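Local atomic coordinates of gamma-glutamyltranspeptidase (Streptomyces lincolnensis, PDB entry 6J3A), a protein that probably acts on gamma-glutamyl or related amide bonds as a member of the gamma-glutamyltranspeptidase family of N-terminal nucleophile hydrolases. Residues V80-A83 / G84-V87. Sequence-based numbering, arbitrary orientation.
Sequences VAPA and GATV
Helical torsions at Ala83 (phi -48°) and a near-zero psi at Gly84 (11°) fold the chain back on itself, so that Ala85 returns to face Ala81 and Pro82. The principle illustrated is that a beta turn reverses the chain over four residues, here closed by a backbone bond from the fourth residue to the first; in this case Ala81, Pro82 and Ala85 touch beside it. The closing bond runs from Ala85 N to Pro82 O over 2.9 Å; its N-H points fairly straight at the oxygen (154°), yet the donor stands well above the carbonyl plane and uses neither lone pair directly. Beside this bond the methyl of Ala85 lies against the proline ring, its CB 3.6 Å from CD of Pro82 and 3.3 Å from the carbonyl O of Pro82. The methyl of Ala81 reaches in from one residue earlier, and Ala81 CB meets Ala85 CB at 4.1 Å, a looser apolar touch. Both alanines and the proline are buried, whereas Ala83, at the corner, is exposed; its CB is directed away from the returning chain, and its N is held by Asp249 OD1. Thr244 touches both Pro82 and Ala85, and Leu460 also meets the proline. Past the corner, Ala85 centres an inverse gamma turn, with only a weak bond from Thr86 N to Gly84 O, 3.2 Å long. Thr86 OG1 then accepts the N-H of His89 as the N-cap of helix 87-92. The whole is a type I beta turn, Pro82 to Ala85, running through an inverse gamma turn into a threonine N-cap in the loop that links strand 73-77 to that helix.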
loop_
_atom_site.group_PDB
_atom_site.type_symbol
_atom_site.label_atom_id
_atom_site.label_comp_id
_atom_site.label_asym_id
_atom_site.label_seq_id
_atom_site.Cartn_x
_atom_site.Cartn_y
_atom_site.Cartn_z
ATOM N N VAL A 80 -28.628 18.542 -11.679
ATOM C CA VAL A 80 -29.913 19.087 -11.213
ATOM C C VAL A 80 -31.096 18.169 -11.532
ATOM O O VAL A 80 -30.987 17.232 -12.328
ATOM C CB VAL A 80 -30.204 20.498 -11.800
ATOM C CG1 VAL A 80 -29.193 21.511 -11.287
ATOM C CG2 VAL A 80 -30.250 20.500 -13.333
ATOM N N ALA A 81 -32.227 18.468 -10.900
ATOM C CA ALA A 81 -33.506 17.863 -11.247
ATOM C C ALA A 81 -33.927 18.265 -12.665
ATOM O O ALA A 81 -33.616 19.380 -13.117
ATOM C CB ALA A 81 -34.575 18.272 -10.251
ATOM N N PRO A 82 -34.622 17.355 -13.384
ATOM C CA PRO A 82 -35.091 17.766 -14.711
ATOM C C PRO A 82 -36.190 18.829 -14.648
ATOM O O PRO A 82 -36.899 18.947 -13.641
ATOM C CB PRO A 82 -35.608 16.461 -15.340
ATOM C CG PRO A 82 -35.012 15.356 -14.532
ATOM C CD PRO A 82 -34.774 15.905 -13.159
ATOM N N ALA A 83 -36.314 19.581 -15.737
ATOM C CA ALA A 83 -37.333 20.617 -15.900
ATOM C C ALA A 83 -38.761 20.167 -15.516
ATOM O O ALA A 83 -39.540 20.968 -14.981
ATOM C CB ALA A 83 -37.299 21.142 -17.329
ATOM N N GLY A 84 -39.091 18.896 -15.772
ATOM C CA GLY A 84 -40.408 18.320 -15.414
ATOM C C GLY A 84 -40.521 17.597 -14.066
ATOM O O GLY A 84 -41.530 16.930 -13.790
ATOM N N ALA A 85 -39.506 17.741 -13.220
ATOM C CA ALA A 85 -39.423 16.972 -11.985
ATOM C C ALA A 85 -39.960 17.780 -10.830
ATOM O O ALA A 85 -39.192 18.264 -10.001
ATOM C CB ALA A 85 -37.989 16.553 -11.719
ATOM N N THR A 86 -41.281 17.917 -10.778
ATOM C CA THR A 86 -41.925 18.740 -9.759
ATOM C C THR A 86 -42.443 17.878 -8.620
ATOM O O THR A 86 -42.694 16.685 -8.794
ATOM C CB THR A 86 -43.075 19.574 -10.349
ATOM O OG1 THR A 86 -44.106 18.709 -10.837
ATOM C CG2 THR A 86 -42.565 20.461 -11.493
ATOM N N VAL A 87 -42.586 18.489 -7.448
ATOM C CA VAL A 87 -43.262 17.840 -6.331
ATOM C C VAL A 87 -44.666 17.425 -6.750
ATOM O O VAL A 87 -45.130 16.354 -6.370
ATOM C CB VAL A 87 -43.352 18.753 -5.089
ATOM C CG1 VAL A 87 -44.315 18.189 -4.039
ATOM C CG2 VAL A 87 -41.968 18.934 -4.476
#